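Local coordinates for putative chorismate mutase (Yersinia pestis biovar Microtus str. 91001, PDB 2GBB), which catalyses the Claisen rearrangement of chorismate to prephenate as a secreted, all-helical chorismate mutase, at residues A[16-21]-A[74-79]; A[24-29]-A[88-93]. One frame throughout, in Å; residues are numbered along the deposited sequence. Where two conformers were deposited one is given.

Contact 1: residues A[16-21]-A[74-79]; sequences YMKDVA and YRYRAD. With SO4 (sulfate ion), chain F.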
loop_
_atom_site.group_PDB
_atom_site.type_symbol
_atom_site.label_atom_id
_atom_site.label_comp_id
_atom_site.label_asym_id
_atom_site.label_seq_id
_atom_site.Cartn_x
_atom_site.Cartn_y
_atom_site.Cartn_z
ATOM N N TYR A 16 -1.787 -15.387 -4.855
ATOM C CA TYR A 16 -2.276 -14.739 -6.073
ATOM C C TYR A 16 -2.391 -13.221 -6.000
ATOM O O TYR A 16 -2.707 -12.583 -6.975
ATOM C CB TYR A 16 -3.654 -15.314 -6.459
ATOM C CG TYR A 16 -3.486 -16.707 -6.980
ATOM C CD1 TYR A 16 -2.882 -16.920 -8.224
ATOM C CD2 TYR A 16 -3.848 -17.822 -6.214
ATOM C CE1 TYR A 16 -2.630 -18.216 -8.708
ATOM C CE2 TYR A 16 -3.628 -19.139 -6.713
ATOM C CZ TYR A 16 -3.008 -19.311 -7.947
ATOM O OH TYR A 16 -2.748 -20.593 -8.451
HETATM N N MSE A 17 -2.164 -12.640 -4.841
HETATM C CA MSE A 17 -2.524 -11.239 -4.648
HETATM C C MSE A 17 -1.495 -10.272 -5.223
HETATM O O MSE A 17 -1.811 -9.112 -5.543
HETATM C CB MSE A 17 -2.771 -10.979 -3.173
HETATM C CG MSE A 17 -3.961 -11.787 -2.645
HETATM SE SE MSE A 17 -5.565 -11.499 -3.714
HETATM C CE MSE A 17 -6.571 -12.857 -2.883
ATOM N N LYS A 18 -0.272 -10.769 -5.395
ATOM C CA LYS A 18 0.727 -10.014 -6.146
ATOM C C LYS A 18 0.223 -9.805 -7.570
ATOM O O LYS A 18 0.316 -8.693 -8.067
ATOM C CB LYS A 18 2.125 -10.652 -6.118
ATOM C CG LYS A 18 3.191 -9.766 -6.835
ATOM C CD LYS A 18 4.461 -10.546 -7.105
ATOM C CE LYS A 18 5.598 -9.663 -7.670
ATOM N NZ LYS A 18 6.863 -10.503 -7.624
ATOM N N ASP A 19 -0.345 -10.833 -8.209
ATOM C CA ASP A 19 -0.906 -10.629 -9.557
ATOM C C ASP A 19 -2.047 -9.633 -9.587
ATOM O O ASP A 19 -2.158 -8.880 -10.571
ATOM C CB ASP A 19 -1.441 -11.919 -10.142
ATOM C CG ASP A 19 -0.312 -12.854 -10.585
ATOM O OD1 ASP A 19 0.362 -12.545 -11.565
ATOM O OD2 ASP A 19 -0.080 -13.850 -9.911
ATOM N N VAL A 20 -2.905 -9.660 -8.557
ATOM C CA VAL A 20 -4.052 -8.732 -8.511
ATOM C C VAL A 20 -3.523 -7.317 -8.358
ATOM O O VAL A 20 -3.946 -6.428 -9.063
ATOM C CB VAL A 20 -5.062 -9.089 -7.373
ATOM C CG1 VAL A 20 -6.244 -8.080 -7.338
ATOM C CG2 VAL A 20 -5.607 -10.558 -7.514
ATOM N N ALA A 21 -2.527 -7.133 -7.473
ATOM C CA ALA A 21 -1.867 -5.846 -7.252
ATOM C C ALA A 21 -1.260 -5.345 -8.550
ATOM O O ALA A 21 -1.351 -4.142 -8.855
ATOM C CB ALA A 21 -0.749 -5.985 -6.183
ATOM N N TYR A 74 -1.534 -3.383 -1.256
ATOM C CA TYR A 74 -1.096 -2.022 -0.934
ATOM C C TYR A 74 0.442 -1.907 -0.845
ATOM O O TYR A 74 1.048 -0.971 -1.373
ATOM C CB TYR A 74 -1.666 -1.629 0.426
ATOM C CG TYR A 74 -3.060 -1.020 0.385
ATOM C CD1 TYR A 74 -3.377 -0.014 -0.528
ATOM C CD2 TYR A 74 -4.082 -1.513 1.248
ATOM C CE1 TYR A 74 -4.666 0.548 -0.574
ATOM C CE2 TYR A 74 -5.356 -0.977 1.218
ATOM C CZ TYR A 74 -5.638 0.028 0.316
ATOM O OH TYR A 74 -6.898 0.507 0.339
ATOM N N ARG A 75 1.030 -2.901 -0.174
ATOM C CA ARG A 75 2.445 -3.017 0.033
ATOM C C ARG A 75 3.184 -3.178 -1.280
ATOM O O ARG A 75 4.200 -2.514 -1.473
ATOM C CB ARG A 75 2.722 -4.141 1.028
ATOM C CG ARG A 75 2.471 -3.656 2.438
ATOM C CD ARG A 75 2.649 -4.725 3.556
ATOM N NE ARG A 75 2.080 -4.177 4.795
ATOM C CZ ARG A 75 1.233 -4.812 5.605
ATOM N NH1 ARG A 75 0.861 -6.070 5.330
ATOM N NH2 ARG A 75 0.740 -4.186 6.691
ATOM N N TYR A 76 2.639 -3.988 -2.212
ATOM C CA TYR A 76 3.202 -4.078 -3.537
ATOM C C TYR A 76 3.114 -2.772 -4.266
ATOM O O TYR A 76 4.087 -2.379 -4.945
ATOM C CB TYR A 76 2.579 -5.211 -4.384
ATOM C CG TYR A 76 3.254 -6.581 -4.127
ATOM C CD1 TYR A 76 4.552 -6.850 -4.618
ATOM C CD2 TYR A 76 2.620 -7.544 -3.354
ATOM C CE1 TYR A 76 5.189 -8.103 -4.368
ATOM C CE2 TYR A 76 3.183 -8.803 -3.141
ATOM C CZ TYR A 76 4.500 -9.071 -3.620
ATOM O OH TYR A 76 5.073 -10.312 -3.363
ATOM N N ARG A 77 1.961 -2.091 -4.179
ATOM C CA ARG A 77 1.830 -0.807 -4.925
ATOM C C ARG A 77 2.943 0.166 -4.444
ATOM O O ARG A 77 3.609 0.822 -5.239
ATOM C CB ARG A 77 0.462 -0.139 -4.710
ATOM C CG ARG A 77 -0.716 -0.665 -5.429
ATOM C CD ARG A 77 -0.614 -0.564 -6.961
ATOM N NE ARG A 77 -1.059 0.667 -7.620
ATOM C CZ ARG A 77 -2.319 1.035 -7.798
ATOM N NH1 ARG A 77 -3.296 0.310 -7.299
ATOM N NH2 ARG A 77 -2.607 2.158 -8.426
ATOM N N ALA A 78 3.138 0.225 -3.136
ATOM C CA ALA A 78 4.142 1.113 -2.531
ATOM C C ALA A 78 5.551 0.806 -3.072
ATOM O O ALA A 78 6.255 1.692 -3.616
ATOM C CB ALA A 78 4.076 0.989 -1.011
ATOM N N ASP A 79 5.923 -0.471 -3.030
ATOM C CA ASP A 79 7.264 -0.931 -3.430
ATOM C C ASP A 79 7.608 -0.666 -4.882
ATOM O O ASP A 79 8.736 -0.245 -5.194
ATOM C CB ASP A 79 7.417 -2.431 -3.162
ATOM C CG ASP A 79 7.651 -2.744 -1.691
ATOM O OD1 ASP A 79 7.752 -1.825 -0.860
ATOM O OD2 ASP A 79 7.715 -3.938 -1.348
HETATM S S SO4 F . 8.205 -11.468 -4.501
HETATM O O1 SO4 F . 7.232 -10.396 -4.564
HETATM O O2 SO4 F . 7.940 -12.393 -5.593
HETATM O O3 SO4 F . 9.550 -10.907 -4.632
HETATM O O4 SO4 F . 8.122 -12.163 -3.223
#

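Contact 2: residues A[24-29]-A[88-93]; sequences KAENHL and WQPKPL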
loop_
_atom_site.group_PDB
_atom_site.type_symbol
_atom_site.label_atom_id
_atom_site.label_comp_id
_atom_site.label_asym_id
_atom_site.label_seq_id
_atom_site.Cartn_x
_atom_site.Cartn_y
_atom_site.Cartn_z
ATOM N N LYS A 24 -3.911 -4.161 -10.976
ATOM C CA LYS A 24 -4.415 -2.868 -10.541
ATOM C C LYS A 24 -3.429 -1.719 -10.831
ATOM O O LYS A 24 -3.804 -0.659 -11.319
ATOM C CB LYS A 24 -4.804 -2.959 -9.052
ATOM C CG LYS A 24 -6.141 -3.742 -8.873
ATOM C CD LYS A 24 -6.464 -3.991 -7.363
ATOM C CE LYS A 24 -7.767 -4.788 -7.161
ATOM N NZ LYS A 24 -7.898 -4.933 -5.602
ATOM N N ALA A 25 -2.152 -1.928 -10.528
ATOM C CA ALA A 25 -1.127 -0.892 -10.744
ATOM C C ALA A 25 -1.035 -0.525 -12.207
ATOM O O ALA A 25 -1.025 0.649 -12.535
ATOM C CB ALA A 25 0.277 -1.370 -10.200
ATOM N N GLU A 26 -0.998 -1.543 -13.071
ATOM C CA GLU A 26 -0.968 -1.425 -14.553
ATOM C C GLU A 26 -2.098 -0.526 -15.040
ATOM O O GLU A 26 -1.985 0.242 -16.011
ATOM C CB GLU A 26 -1.276 -2.829 -15.087
ATOM C CG GLU A 26 -0.707 -3.303 -16.382
ATOM C CD GLU A 26 -0.717 -4.860 -16.445
ATOM O OE1 GLU A 26 0.351 -5.420 -16.841
ATOM O OE2 GLU A 26 -1.788 -5.534 -16.115
ATOM N N ASN A 27 -3.240 -0.655 -14.383
ATOM C CA ASN A 27 -4.446 0.026 -14.875
ATOM C C ASN A 27 -4.779 1.258 -14.067
ATOM O O ASN A 27 -5.822 1.861 -14.277
ATOM C CB ASN A 27 -5.614 -0.980 -14.903
ATOM C CG ASN A 27 -5.453 -1.938 -16.000
ATOM O OD1 ASN A 27 -5.558 -1.541 -17.162
ATOM N ND2 ASN A 27 -5.131 -3.213 -15.680
ATOM N N HIS A 28 -3.888 1.601 -13.117
ATOM C CA HIS A 28 -4.105 2.728 -12.200
ATOM C C HIS A 28 -5.424 2.578 -11.438
ATOM O O HIS A 28 -6.157 3.565 -11.257
ATOM C CB HIS A 28 -4.071 4.063 -12.951
ATOM C CG HIS A 28 -2.772 4.331 -13.647
ATOM N ND1 HIS A 28 -2.618 5.331 -14.587
ATOM C CD2 HIS A 28 -1.567 3.727 -13.549
ATOM C CE1 HIS A 28 -1.375 5.327 -15.036
ATOM N NE2 HIS A 28 -0.719 4.366 -14.419
ATOM N N LEU A 29 -5.761 1.344 -11.023
ATOM C CA LEU A 29 -6.999 1.129 -10.288
ATOM C C LEU A 29 -6.777 1.140 -8.781
ATOM O O LEU A 29 -5.720 0.683 -8.301
ATOM C CB LEU A 29 -7.690 -0.180 -10.684
ATOM C CG LEU A 29 -8.258 -0.266 -12.103
ATOM C CD1 LEU A 29 -8.418 -1.705 -12.522
ATOM C CD2 LEU A 29 -9.502 0.493 -12.272
ATOM N N TRP A 88 8.611 -8.784 -14.647
ATOM C CA TRP A 88 7.605 -9.605 -13.960
ATOM C C TRP A 88 6.311 -9.031 -14.477
ATOM O O TRP A 88 6.115 -7.827 -14.459
ATOM C CB TRP A 88 7.607 -9.515 -12.430
ATOM C CG TRP A 88 6.342 -10.173 -11.831
ATOM C CD1 TRP A 88 6.164 -11.496 -11.588
ATOM C CD2 TRP A 88 5.103 -9.530 -11.449
ATOM N NE1 TRP A 88 4.905 -11.729 -11.070
ATOM C CE2 TRP A 88 4.233 -10.540 -10.979
ATOM C CE3 TRP A 88 4.645 -8.202 -11.470
ATOM C CZ2 TRP A 88 2.936 -10.268 -10.509
ATOM C CZ3 TRP A 88 3.347 -7.930 -10.998
ATOM C CH2 TRP A 88 2.509 -8.963 -10.535
ATOM N N GLN A 89 5.432 -9.888 -14.961
ATOM C CA GLN A 89 4.156 -9.439 -15.484
ATOM C C GLN A 89 3.006 -10.191 -14.791
ATOM O O GLN A 89 3.104 -11.382 -14.518
ATOM C CB GLN A 89 4.127 -9.695 -16.999
ATOM C CG GLN A 89 2.862 -10.410 -17.557
ATOM C CD GLN A 89 2.013 -9.538 -18.480
ATOM O OE1 GLN A 89 2.402 -9.246 -19.617
ATOM N NE2 GLN A 89 0.836 -9.143 -18.003
ATOM N N PRO A 90 1.945 -9.467 -14.414
ATOM C CA PRO A 90 0.815 -10.143 -13.808
ATOM C C PRO A 90 0.091 -11.075 -14.794
ATOM O O PRO A 90 0.015 -10.795 -15.982
ATOM C CB PRO A 90 -0.086 -8.990 -13.367
ATOM C CG PRO A 90 0.312 -7.842 -14.188
ATOM C CD PRO A 90 1.763 -8.012 -14.467
ATOM N N LYS A 91 -0.399 -12.187 -14.290
ATOM C CA LYS A 91 -1.265 -13.079 -15.061
ATOM C C LYS A 91 -2.604 -12.405 -15.425
ATOM O O LYS A 91 -3.002 -11.447 -14.768
ATOM C CB LYS A 91 -1.472 -14.382 -14.264
ATOM C CG LYS A 91 -0.207 -15.278 -14.298
ATOM C CD LYS A 91 -0.344 -16.498 -13.368
ATOM C CE LYS A 91 1.047 -17.057 -12.951
ATOM N NZ LYS A 91 0.882 -18.202 -11.953
ATOM N N PRO A 92 -3.299 -12.878 -16.495
ATOM C CA PRO A 92 -4.593 -12.266 -16.853
ATOM C C PRO A 92 -5.587 -12.351 -15.684
ATOM O O PRO A 92 -5.741 -13.415 -15.065
ATOM C CB PRO A 92 -5.093 -13.166 -17.994
ATOM C CG PRO A 92 -3.918 -13.739 -18.578
ATOM C CD PRO A 92 -2.983 -13.999 -17.404
ATOM N N LEU A 93 -6.273 -11.241 -15.399
ATOM C CA LEU A 93 -7.124 -11.141 -14.217
ATOM C C LEU A 93 -8.093 -12.288 -14.096
ATOM O O LEU A 93 -8.290 -12.843 -13.008
ATOM C CB LEU A 93 -7.966 -9.869 -14.275
ATOM C CG LEU A 93 -8.450 -9.062 -13.065
ATOM C CD1 LEU A 93 -9.853 -8.517 -13.296
ATOM C CD2 LEU A 93 -8.318 -9.704 -11.719
#

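Contact 1: residues A[16-21]-A[74-79]
Lys18 lies across the ring of Tyr76, the residue most covered in this packing of helix 17-26 on helix 55-82, which Ala21 touches as well. The lysine makes a CH-pi contact: its CG stands 3.6 Å from the centroid of the Tyr76 ring, 16° off the ring normal and displaced toward the rim, while CB and CD run over the CE2 and CE1 flanks. The extended lysine, with CG anti to the backbone N (chi1 -176°), crosses the tyrosine at about a right angle.

The polar interactions gather on a sulfate, probably from the crystallisation liquor. NZ of Lys18 donates hydrogen bonds to its O2 (3.0 Å) and O1 (3.1 Å). The same O1 lies in the ring plane at the edge of Tyr76, whose OH approaches it at 2.5 Å, so short that the exact length is doubtful. NZ also forms a salt bridge with Glu85, and Trp88 adds a cation-pi contact.

Apolar packing closes the base, where CB of Ala21 meets CB of Tyr76 at 3.9 Å. The short helical axes cross at -54° and approach to 9.2 Å. Arg77, bent, brings CD near Ala21 O, while its NH1 bonds to Leu29 O.

Tyr76 and Arg77 neighbour Ile72 and Lys24, likely substrate-binding residues. Chemically, the ring face packs on lysine methylenes, while Glu85 and the sulfate together would favour the charged ammonium.

Contact 2: residues A[24-29]-A[88-93]
Glu26 and Pro90 meet from opposite directions, the carboxylate of the first against the ring carbons of the second. OE1 of Glu26 lies 3.6 Å from CG of Pro90 and OE2 lies 3.7 Å from the same carbon, so the carboxylate approaches CG with its two oxygens together. CD of Pro90 is also close to OE1 of Glu26, at 3.8 Å. These are van der Waals contacts, and the summed buried surface is just 83 Å².

The conformation of Glu26 explains the reach. Its first torsion, chi1 -149°, departs from the staggered position, perhaps influenced by a crystal neighbour that this exposed residue touches. Beyond CG the chain runs extended, carrying the carboxylate from the last turn of helix 17-26 over to the loop. Pro90 has a C-gamma endo pucker.

Gln89 is modelled in two conformers. In one, a bend at chi2 (114°), with chi1 also off a staggered position, brings its amide to the backbone O of the following residue: NE2 of Gln89 donates to Pro90 O at 2.7 Å, a bond that is therefore tentative.

Lys24, one helical turn back, probably binds substrate, and its NZ bonds to Gln73 OE1 and Ile31 O. The Glu26-Pro90 contact itself is plain surface packing, the Pro90 side chain lying about 11 Å from those of Gln73 and Arg97.

The helix carrying Glu26 ends in a Schellman motif, with His28 at positive phi. Pro90 also packs on Asp19 of helix 17-26, and Pro92 is the N-cap of helix 93-117; the contact therefore sets the end of one helix beside the loop that leads from helix 55-82 into the next.

From the N terminus, the first segments of the two contacts lie at the start and the end of helix 17-26, reaching slightly beyond it: 16-21, then 24-29. The chain passes through helix 34-50 and into helix 55-82, where 74-79 closes contact 1 across 52 intervening residues. It then leaves that helix, and 88-93 closes contact 2 across 58, as the chain enters helix 93-117. The segments alternate, so the two loops cross. The contact centres lie 9 Å apart and are joined directly, Asp19 OD1 of contact 1 probably bonding to Lys91 N of contact 2. Together they tie helix 17-26 to helix 55-82 and to the connection that follows it.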